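Local coordinates for sugar ABC transporter (Sugar-binding protein) (PDB 4YO7) that binds myo-inositol between its two lobes as a solute-binding protein and probably delivers it to an ABC transporter, at residues K209-L223 and N236-V250. Residues are numbered along the deposited sequence; the frame is centred on the assembly and turned at random.
Sequences KFDRSEGMRLMENWL and NDEMALGAILALEAV. With INS (1,2,3,4,5,6-hexahydroxy-cyclohexane), chain F.
Arg212 reaches across to Glu238 from the first turn of its helix, and most of its side chain has a partner on helix 237-249. CB lies 3.4 Å from Glu238 OE1, and CG packs on the backbone at Glu238 O and Gly242 N. CD then passes Glu238 OE1 at 4.0 Å. With CG anti to the backbone N (chi1 -166°) and a bend at chi3, the chain brings the guanidinium side-on to the carboxylate. NE donates to Glu238 OE1 from above the carboxylate plane, whereas NH2 meets the syn lone pair of Glu238 OE2 at 2.8 Å in a nearly straight bond. Leu241 CD1 lies over one guanidinium face, toward the rim at NH2. A water links Arg212 N to Glu238 OE1, giving that oxygen a second donor. A leucine in place of Arg212 would probably leave the Glu238 carboxylate without its counter-charge and free to turn.

Beyond this salt bridge the helices come very close, their axes 6.6 Å apart at -46°, because Gly215 and Gly242 meet where a CB would clash. Backbone CA-H...O contacts replace side chains there, including Gly242 CA to Arg212 O at 3.3 Å. Farther along, Met219, a selenomethionine, lays CB and CG against Ala246 CB, and Leu223 CD1 meets Val250 CG2 tip to tip.

At the cleft end, Asn236 ND2 donates to Phe210 O at 3.2 Å and to INS O3 at 2.9 Å, while its OD1 caps helix 237-249 through Met239 N. The Phe210 ring places one face over inositol C3. Both helices belong to the lobe built on the parallel sheet containing strands 169-175 and 231-234; Met219 rests on Met174 and Val232, Met239 on Met174 and Ala234, and helix 265-272 meets Arg212 and Leu241 through Ala266.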
ATOM      1  N   LYS A 209      -9.126   0.767   8.947  1.00  8.43           N
ATOM      2  CA  LYS A 209      -8.328  -0.454   8.898  1.00 11.43           C
ATOM      3  C   LYS A 209      -8.091  -0.988   7.481  1.00  7.55           C
ATOM      4  O   LYS A 209      -7.988  -2.190   7.283  1.00  9.42           O
ATOM      5  CB  LYS A 209      -8.992  -1.535   9.755  1.00 10.41           C
ATOM      6  CG  LYS A 209      -9.246  -1.090  11.195  1.00 17.78           C
ATOM      7  CD  LYS A 209      -9.996  -2.149  11.999  1.00 34.44           C
ATOM      8  CE  LYS A 209     -10.272  -1.675  13.416  1.00 31.59           C
ATOM      9  NZ  LYS A 209      -9.198  -2.041  14.356  1.00 27.95           N
ATOM     10  N   PHE A 210      -7.959  -0.074   6.523  1.00  8.92           N
ATOM     11  CA  PHE A 210      -7.768  -0.375   5.095  1.00  7.76           C
ATOM     12  C   PHE A 210      -8.871  -1.244   4.508  1.00  8.41           C
ATOM     13  O   PHE A 210      -8.691  -1.816   3.412  1.00 13.78           O
ATOM     14  CB  PHE A 210      -6.411  -1.036   4.846  1.00  7.65           C
ATOM     15  CG  PHE A 210      -5.230  -0.089   4.844  1.00  7.34           C
ATOM     16  CD1 PHE A 210      -5.295   1.174   4.255  1.00  9.10           C
ATOM     17  CD2 PHE A 210      -4.033  -0.494   5.394  1.00  9.38           C
ATOM     18  CE1 PHE A 210      -4.199   1.993   4.213  1.00  7.95           C
ATOM     19  CE2 PHE A 210      -2.940   0.337   5.365  1.00 12.56           C
ATOM     20  CZ  PHE A 210      -3.032   1.592   4.780  1.00  9.58           C
ATOM     21  N   ASP A 211     -10.026  -1.299   5.187  1.00  8.47           N
ATOM     22  CA  ASP A 211     -11.092  -2.253   4.871  1.00  9.05           C
ATOM     23  C   ASP A 211     -12.379  -1.584   4.348  1.00 10.23           C
ATOM     24  O   ASP A 211     -12.814  -0.550   4.869  1.00 10.31           O
ATOM     25  CB  ASP A 211     -11.395  -3.085   6.128  1.00 10.96           C
ATOM     26  CG  ASP A 211     -12.411  -4.161   5.880  1.00 17.54           C
ATOM     27  OD1 ASP A 211     -12.025  -5.200   5.318  1.00 18.13           O
ATOM     28  OD2 ASP A 211     -13.585  -3.971   6.240  1.00 15.69           O
ATOM     29  N   ARG A 212     -12.957  -2.144   3.291  1.00 10.66           N
ATOM     30  CA  ARG A 212     -14.187  -1.596   2.699  1.00 11.42           C
ATOM     31  C   ARG A 212     -15.375  -1.612   3.643  1.00 12.67           C
ATOM     32  O   ARG A 212     -16.074  -0.612   3.784  1.00 11.49           O
ATOM     33  CB  ARG A 212     -14.558  -2.362   1.428  1.00 13.11           C
ATOM     34  CG  ARG A 212     -15.613  -1.677   0.574  1.00 11.96           C
ATOM     35  CD  ARG A 212     -15.980  -2.512  -0.639  1.00 18.00           C
ATOM     36  NE  ARG A 212     -14.842  -2.727  -1.515  1.00 16.06           N
ATOM     37  CZ  ARG A 212     -14.936  -3.072  -2.789  1.00 21.89           C
ATOM     38  NH1 ARG A 212     -16.131  -3.242  -3.335  1.00 22.10           N
ATOM     39  NH2 ARG A 212     -13.835  -3.237  -3.518  1.00 18.43           N
ATOM     40  N   SER A 213     -15.627  -2.741   4.292  1.00 13.95           N
ATOM     41  CA  SER A 213     -16.800  -2.817   5.150  1.00 13.90           C
ATOM     42  C   SER A 213     -16.626  -1.893   6.366  1.00 11.81           C
ATOM     43  O   SER A 213     -17.589  -1.263   6.818  1.00 14.47           O
ATOM     44  CB  SER A 213     -17.064  -4.277   5.578  1.00 18.63           C
ATOM     45  OG  SER A 213     -15.942  -4.789   6.270  1.00 40.76           O
ATOM     46  N   GLU A 214     -15.406  -1.785   6.890  1.00 11.12           N
ATOM     47  CA  GLU A 214     -15.150  -0.858   8.005  1.00 11.87           C
ATOM     48  C   GLU A 214     -15.290   0.601   7.551  1.00 14.07           C
ATOM     49  O   GLU A 214     -15.774   1.456   8.301  1.00  9.95           O
ATOM     50  CB  GLU A 214     -13.755  -1.065   8.629  1.00 11.66           C
ATOM     51  CG  GLU A 214     -13.643  -2.182   9.646  1.00 30.20           C
ATOM     52  CD  GLU A 214     -14.621  -2.012  10.792  1.00 32.31           C
ATOM     53  OE1 GLU A 214     -14.435  -1.105  11.635  1.00 32.68           O
ATOM     54  OE2 GLU A 214     -15.603  -2.765  10.825  1.00 42.78           O
ATOM     55  N   GLY A 215     -14.845   0.901   6.330  1.00 10.63           N
ATOM     56  CA  GLY A 215     -15.053   2.218   5.759  1.00 12.78           C
ATOM     57  C   GLY A 215     -16.530   2.575   5.685  1.00 12.94           C
ATOM     58  O   GLY A 215     -16.909   3.705   5.974  1.00 12.13           O
HETATM   59  N   MSE A 216     -17.365   1.605   5.324  1.00 10.95           N
HETATM   60  CA  MSE A 216     -18.805   1.858   5.257  1.00 11.71           C
HETATM   61  C   MSE A 216     -19.358   2.180   6.653  1.00 14.12           C
HETATM   62  O   MSE A 216     -20.145   3.117   6.806  1.00 13.67           O
HETATM   63  CB  MSE A 216     -19.548   0.677   4.652  1.00 12.44           C
HETATM   64  CG  MSE A 216     -21.006   0.968   4.493  1.00 13.77           C
HETATM   65 SE   MSE A 216     -21.831  -0.578   3.624  1.00 37.14          SE
HETATM   66  CE  MSE A 216     -21.906  -1.732   5.208  1.00 45.38           C
ATOM     67  N   ARG A 217     -18.923   1.419   7.661  1.00 11.41           N
ATOM     68  CA  ARG A 217     -19.434   1.575   9.015  1.00 11.51           C
ATOM     69  C   ARG A 217     -18.985   2.900   9.576  1.00 11.05           C
ATOM     70  O   ARG A 217     -19.779   3.629  10.147  1.00 13.63           O
ATOM     71  CB  ARG A 217     -18.985   0.427   9.928  1.00 15.82           C
ATOM     72  CG  ARG A 217     -19.490   0.564  11.363  1.00 26.62           C
ATOM     73  CD  ARG A 217     -19.254  -0.703  12.185  1.00 63.07           C
ATOM     74  NE  ARG A 217     -17.831  -0.924  12.450  1.00 66.31           N
ATOM     75  CZ  ARG A 217     -17.183  -0.508  13.537  1.00 59.51           C
ATOM     76  NH1 ARG A 217     -17.818   0.150  14.504  1.00 55.37           N
ATOM     77  NH2 ARG A 217     -15.888  -0.759  13.664  1.00 57.22           N
ATOM     78  N   LEU A 218     -17.721   3.248   9.362  1.00 11.35           N
ATOM     79  CA  LEU A 218     -17.205   4.499   9.850  1.00  9.98           C
ATOM     80  C   LEU A 218     -17.952   5.662   9.211  1.00 10.38           C
ATOM     81  O   LEU A 218     -18.368   6.593   9.896  1.00 11.14           O
ATOM     82  CB  LEU A 218     -15.701   4.600   9.585  1.00 11.36           C
ATOM     83  CG  LEU A 218     -15.001   5.888  10.008  1.00  9.71           C
ATOM     84  CD1 LEU A 218     -15.313   6.217  11.480  1.00 11.67           C
ATOM     85  CD2 LEU A 218     -13.486   5.785   9.741  1.00 10.66           C
HETATM   86  N   MSE A 219     -18.121   5.623   7.889  1.00 11.54           N
HETATM   87  CA  MSE A 219     -18.863   6.683   7.207  1.00 11.11           C
HETATM   88  C   MSE A 219     -20.285   6.818   7.765  1.00 11.83           C
HETATM   89  O   MSE A 219     -20.778   7.932   7.956  1.00 13.68           O
HETATM   90  CB  MSE A 219     -18.934   6.428   5.718  1.00 11.41           C
HETATM   91  CG  MSE A 219     -19.521   7.555   4.916  1.00 13.58           C
HETATM   92 SE   MSE A 219     -18.284   9.033   4.787  1.00 23.23          SE
HETATM   93  CE  MSE A 219     -19.289  10.334   5.770  1.00 14.33           C
ATOM     94  N   GLU A 220     -20.945   5.686   8.003  1.00 12.20           N
ATOM     95  CA  GLU A 220     -22.282   5.682   8.580  1.00 13.77           C
ATOM     96  C   GLU A 220     -22.300   6.423   9.915  1.00 15.16           C
ATOM     97  O   GLU A 220     -23.200   7.242  10.166  1.00 16.83           O
ATOM     98  CB  GLU A 220     -22.782   4.250   8.771  1.00 19.25           C
ATOM     99  CG  GLU A 220     -23.268   3.572   7.491  1.00 28.46           C
ATOM    100  CD  GLU A 220     -23.559   2.075   7.661  1.00 34.72           C
ATOM    101  OE1 GLU A 220     -23.363   1.527   8.766  1.00 36.21           O
ATOM    102  OE2 GLU A 220     -23.992   1.445   6.680  1.00 36.92           O
ATOM    103  N   ASN A 221     -21.327   6.124  10.772  1.00 13.05           N
ATOM    104  CA  ASN A 221     -21.239   6.756  12.080  1.00 13.66           C
ATOM    105  C   ASN A 221     -20.968   8.249  11.946  1.00 14.36           C
ATOM    106  O   ASN A 221     -21.551   9.071  12.657  1.00 15.60           O
ATOM    107  CB  ASN A 221     -20.166   6.063  12.923  1.00 11.97           C
ATOM    108  CG  ASN A 221     -20.583   4.659  13.333  1.00 13.39           C
ATOM    109  OD1 ASN A 221     -21.764   4.317  13.266  1.00 16.76           O
ATOM    110  ND2 ASN A 221     -19.638   3.852  13.776  1.00 14.04           N
ATOM    111  N   TRP A 222     -20.103   8.610  11.012  1.00 11.86           N
ATOM    112  CA  TRP A 222     -19.813  10.003  10.780  1.00 12.90           C
ATOM    113  C   TRP A 222     -21.045  10.766  10.310  1.00 14.63           C
ATOM    114  O   TRP A 222     -21.274  11.897  10.734  1.00 18.29           O
ATOM    115  CB  TRP A 222     -18.713  10.121   9.754  1.00 12.56           C
ATOM    116  CG  TRP A 222     -17.321   9.909  10.303  1.00 10.48           C
ATOM    117  CD1 TRP A 222     -16.937   9.822  11.624  1.00 11.48           C
ATOM    118  CD2 TRP A 222     -16.123   9.803   9.533  1.00  9.70           C
ATOM    119  NE1 TRP A 222     -15.567   9.673  11.707  1.00 10.58           N
ATOM    120  CE2 TRP A 222     -15.050   9.658  10.435  1.00 12.01           C
ATOM    121  CE3 TRP A 222     -15.855   9.815   8.165  1.00 11.63           C
ATOM    122  CZ2 TRP A 222     -13.734   9.537  10.007  1.00 11.04           C
ATOM    123  CZ3 TRP A 222     -14.557   9.693   7.750  1.00  9.22           C
ATOM    124  CH2 TRP A 222     -13.514   9.553   8.656  1.00  8.71           C
ATOM    125  N   LEU A 223     -21.820  10.144   9.431  1.00 14.20           N
ATOM    126  CA  LEU A 223     -23.052  10.732   8.937  1.00 15.93           C
ATOM    127  C   LEU A 223     -24.033  10.944  10.085  1.00 21.21           C
ATOM    128  O   LEU A 223     -24.754  11.950  10.124  1.00 21.33           O
ATOM    129  CB  LEU A 223     -23.671   9.837   7.865  1.00 16.29           C
ATOM    130  CG  LEU A 223     -22.954   9.871   6.514  1.00 19.09           C
ATOM    131  CD1 LEU A 223     -23.426   8.758   5.617  1.00 23.90           C
ATOM    132  CD2 LEU A 223     -23.137  11.211   5.858  1.00 25.26           C
ATOM    133  N   ASN A 236      -6.674   4.530   1.677  1.00  8.02           N
ATOM    134  CA  ASN A 236      -6.689   3.660   0.506  1.00  8.40           C
ATOM    135  C   ASN A 236      -8.044   3.584  -0.156  1.00  8.89           C
ATOM    136  O   ASN A 236      -9.050   4.080   0.358  1.00  9.93           O
ATOM    137  CB  ASN A 236      -6.177   2.234   0.844  1.00  8.28           C
ATOM    138  CG  ASN A 236      -7.214   1.324   1.508  1.00 10.97           C
ATOM    139  OD1 ASN A 236      -8.212   1.761   2.079  1.00 10.60           O
ATOM    140  ND2 ASN A 236      -6.934   0.012   1.453  1.00  8.92           N
ATOM    141  N   ASP A 237      -8.051   2.970  -1.322  1.00  9.35           N
ATOM    142  CA  ASP A 237      -9.260   2.896  -2.127  1.00  9.97           C
ATOM    143  C   ASP A 237     -10.352   2.054  -1.492  1.00 12.28           C
ATOM    144  O   ASP A 237     -11.534   2.399  -1.611  1.00 11.50           O
ATOM    145  CB  ASP A 237      -8.950   2.326  -3.528  1.00 13.08           C
ATOM    146  CG  ASP A 237      -8.256   3.321  -4.440  1.00 11.07           C
ATOM    147  OD1 ASP A 237      -8.413   4.554  -4.242  1.00 14.52           O
ATOM    148  OD2 ASP A 237      -7.575   2.873  -5.398  1.00 16.15           O
ATOM    149  N   GLU A 238      -9.990   0.963  -0.819  1.00 10.81           N
ATOM    150  CA  GLU A 238     -11.021   0.119  -0.222  1.00 11.76           C
ATOM    151  C   GLU A 238     -11.875   0.915   0.763  1.00 10.72           C
ATOM    152  O   GLU A 238     -13.099   0.816   0.744  1.00 10.36           O
ATOM    153  CB  GLU A 238     -10.413  -1.099   0.470  1.00 13.01           C
ATOM    154  CG  GLU A 238     -10.006  -2.185  -0.493  1.00 10.24           C
ATOM    155  CD  GLU A 238     -11.206  -2.736  -1.299  1.00 14.87           C
ATOM    156  OE1 GLU A 238     -12.084  -3.369  -0.690  1.00 15.62           O
ATOM    157  OE2 GLU A 238     -11.278  -2.525  -2.535  1.00 18.76           O
HETATM  158  N   MSE A 239     -11.245   1.718   1.617  1.00 10.16           N
HETATM  159  CA  MSE A 239     -12.034   2.507   2.571  1.00 11.17           C
HETATM  160  C   MSE A 239     -12.907   3.536   1.868  1.00 11.19           C
HETATM  161  O   MSE A 239     -14.074   3.727   2.250  1.00 10.99           O
HETATM  162  CB  MSE A 239     -11.131   3.181   3.603  1.00  8.61           C
HETATM  163  CG  MSE A 239     -10.524   2.155   4.537  1.00  9.14           C
HETATM  164 SE   MSE A 239      -9.407   2.972   5.901  1.00 16.90          SE
HETATM  165  CE  MSE A 239      -8.116   3.917   4.804  1.00  9.36           C
ATOM    166  N   ALA A 240     -12.360   4.171   0.831  1.00 10.93           N
ATOM    167  CA  ALA A 240     -13.108   5.160   0.056  1.00 10.48           C
ATOM    168  C   ALA A 240     -14.326   4.524  -0.579  1.00 12.95           C
ATOM    169  O   ALA A 240     -15.397   5.114  -0.588  1.00 12.28           O
ATOM    170  CB  ALA A 240     -12.219   5.798  -1.000  1.00 10.65           C
ATOM    171  N   LEU A 241     -14.171   3.298  -1.071  1.00 11.92           N
ATOM    172  CA  LEU A 241     -15.285   2.583  -1.700  1.00 13.73           C
ATOM    173  C   LEU A 241     -16.367   2.249  -0.674  1.00 12.43           C
ATOM    174  O   LEU A 241     -17.570   2.290  -0.969  1.00 13.87           O
ATOM    175  CB  LEU A 241     -14.776   1.313  -2.382  1.00 12.53           C
ATOM    176  CG  LEU A 241     -13.911   1.568  -3.625  1.00 12.34           C
ATOM    177  CD1 LEU A 241     -13.326   0.261  -4.166  1.00 18.62           C
ATOM    178  CD2 LEU A 241     -14.653   2.296  -4.753  1.00 17.27           C
ATOM    179  N   GLY A 242     -15.948   1.931   0.547  1.00 12.09           N
ATOM    180  CA  GLY A 242     -16.893   1.743   1.632  1.00 13.40           C
ATOM    181  C   GLY A 242     -17.642   3.020   1.977  1.00 12.47           C
ATOM    182  O   GLY A 242     -18.848   3.008   2.198  1.00 12.96           O
ATOM    183  N   ALA A 243     -16.931   4.141   2.016  1.00 14.12           N
ATOM    184  CA  ALA A 243     -17.584   5.415   2.300  1.00 13.88           C
ATOM    185  C   ALA A 243     -18.615   5.759   1.235  1.00 13.19           C
ATOM    186  O   ALA A 243     -19.705   6.262   1.537  1.00 16.12           O
ATOM    187  CB  ALA A 243     -16.573   6.493   2.402  1.00 11.05           C
ATOM    188  N   ILE A 244     -18.274   5.468  -0.008  1.00 12.67           N
ATOM    189  CA  ILE A 244     -19.180   5.698  -1.128  1.00 13.60           C
ATOM    190  C   ILE A 244     -20.477   4.916  -0.946  1.00 17.56           C
ATOM    191  O   ILE A 244     -21.561   5.458  -1.161  1.00 16.97           O
ATOM    192  CB  ILE A 244     -18.487   5.321  -2.477  1.00 15.09           C
ATOM    193  CG1 ILE A 244     -17.483   6.414  -2.849  1.00 14.78           C
ATOM    194  CG2 ILE A 244     -19.510   5.107  -3.602  1.00 17.41           C
ATOM    195  CD1 ILE A 244     -16.461   6.026  -3.877  1.00 15.32           C
ATOM    196  N   LEU A 245     -20.376   3.650  -0.545  1.00 17.19           N
ATOM    197  CA  LEU A 245     -21.572   2.847  -0.302  1.00 17.74           C
ATOM    198  C   LEU A 245     -22.464   3.495   0.745  1.00 21.68           C
ATOM    199  O   LEU A 245     -23.698   3.496   0.621  1.00 19.28           O
ATOM    200  CB  LEU A 245     -21.199   1.440   0.142  1.00 17.73           C
ATOM    201  CG  LEU A 245     -20.546   0.534  -0.900  1.00 23.37           C
ATOM    202  CD1 LEU A 245     -20.005  -0.726  -0.262  1.00 22.25           C
ATOM    203  CD2 LEU A 245     -21.545   0.194  -1.981  1.00 26.86           C
ATOM    204  N   ALA A 246     -21.856   4.040   1.792  1.00 16.52           N
ATOM    205  CA  ALA A 246     -22.642   4.666   2.839  1.00 18.31           C
ATOM    206  C   ALA A 246     -23.262   5.975   2.359  1.00 16.18           C
ATOM    207  O   ALA A 246     -24.419   6.270   2.668  1.00 16.76           O
ATOM    208  CB  ALA A 246     -21.793   4.899   4.069  1.00 17.95           C
ATOM    209  N   LEU A 247     -22.487   6.770   1.634  1.00 16.20           N
ATOM    210  CA  LEU A 247     -22.973   8.046   1.125  1.00 15.53           C
ATOM    211  C   LEU A 247     -24.100   7.785   0.127  1.00 20.59           C
ATOM    212  O   LEU A 247     -25.133   8.451   0.165  1.00 20.99           O
ATOM    213  CB  LEU A 247     -21.842   8.843   0.475  1.00 15.77           C
ATOM    214  CG  LEU A 247     -20.792   9.436   1.433  1.00 16.05           C
ATOM    215  CD1 LEU A 247     -19.483   9.713   0.699  1.00 13.83           C
ATOM    216  CD2 LEU A 247     -21.391  10.687   2.095  1.00 21.41           C
ATOM    217  N   GLU A 248     -23.921   6.793  -0.738  1.00 18.01           N
ATOM    218  CA  GLU A 248     -24.955   6.454  -1.731  1.00 23.32           C
ATOM    219  C   GLU A 248     -26.263   6.122  -1.069  1.00 27.00           C
ATOM    220  O   GLU A 248     -27.334   6.485  -1.565  1.00 26.69           O
ATOM    221  CB  GLU A 248     -24.548   5.253  -2.579  1.00 23.75           C
ATOM    222  CG  GLU A 248     -23.822   5.601  -3.835  1.00 35.03           C
ATOM    223  CD  GLU A 248     -23.471   4.368  -4.648  1.00 38.15           C
ATOM    224  OE1 GLU A 248     -23.329   3.279  -4.048  1.00 40.64           O
ATOM    225  OE2 GLU A 248     -23.347   4.490  -5.881  1.00 42.60           O
ATOM    226  N   ALA A 249     -26.170   5.415   0.051  1.00 22.65           N
ATOM    227  CA  ALA A 249     -27.345   4.907   0.742  1.00 27.78           C
ATOM    228  C   ALA A 249     -28.262   5.999   1.279  1.00 31.86           C
ATOM    229  O   ALA A 249     -29.462   5.764   1.439  1.00 31.42           O
ATOM    230  CB  ALA A 249     -26.923   4.000   1.876  1.00 27.46           C
ATOM    231  N   VAL A 250     -27.710   7.179   1.560  1.00 30.63           N
ATOM    232  CA  VAL A 250     -28.501   8.301   2.066  1.00 30.08           C
ATOM    233  C   VAL A 250     -28.581   9.451   1.060  1.00 30.63           C
ATOM    234  O   VAL A 250     -28.966  10.561   1.411  1.00 37.05           O
ATOM    235  CB  VAL A 250     -27.937   8.852   3.405  1.00 27.22           C
ATOM    236  CG1 VAL A 250     -28.040   7.805   4.495  1.00 30.55           C
ATOM    237  CG2 VAL A 250     -26.485   9.349   3.259  1.00 25.32           C
TER
HETATM  238  C1  INS F 405      -1.817  -2.328   2.172  1.00  7.14           C
HETATM  239  C2  INS F 405      -3.084  -2.205   1.332  1.00  7.73           C
HETATM  240  C3  INS F 405      -3.235  -0.752   0.880  1.00  7.59           C
HETATM  241  C4  INS F 405      -2.027  -0.297   0.054  1.00  7.38           C
HETATM  242  C5  INS F 405      -0.745  -0.472   0.895  1.00  6.72           C
HETATM  243  C6  INS F 405      -0.609  -1.919   1.347  1.00  7.07           C
HETATM  244  O1  INS F 405      -1.623  -3.703   2.603  1.00  8.46           O
HETATM  245  O2  INS F 405      -2.936  -3.050   0.193  1.00  9.50           O
HETATM  246  O3  INS F 405      -4.459  -0.690   0.089  1.00  9.03           O
HETATM  247  O4  INS F 405      -2.151   1.098  -0.259  1.00  7.59           O
HETATM  248  O5  INS F 405       0.385  -0.153   0.064  1.00  6.97           O
HETATM  249  O6  INS F 405       0.593  -2.013   2.207  1.00  7.20           O
HETATM  250  O   HOH W   1     -11.705  -4.349   1.778  1.00 12.45           O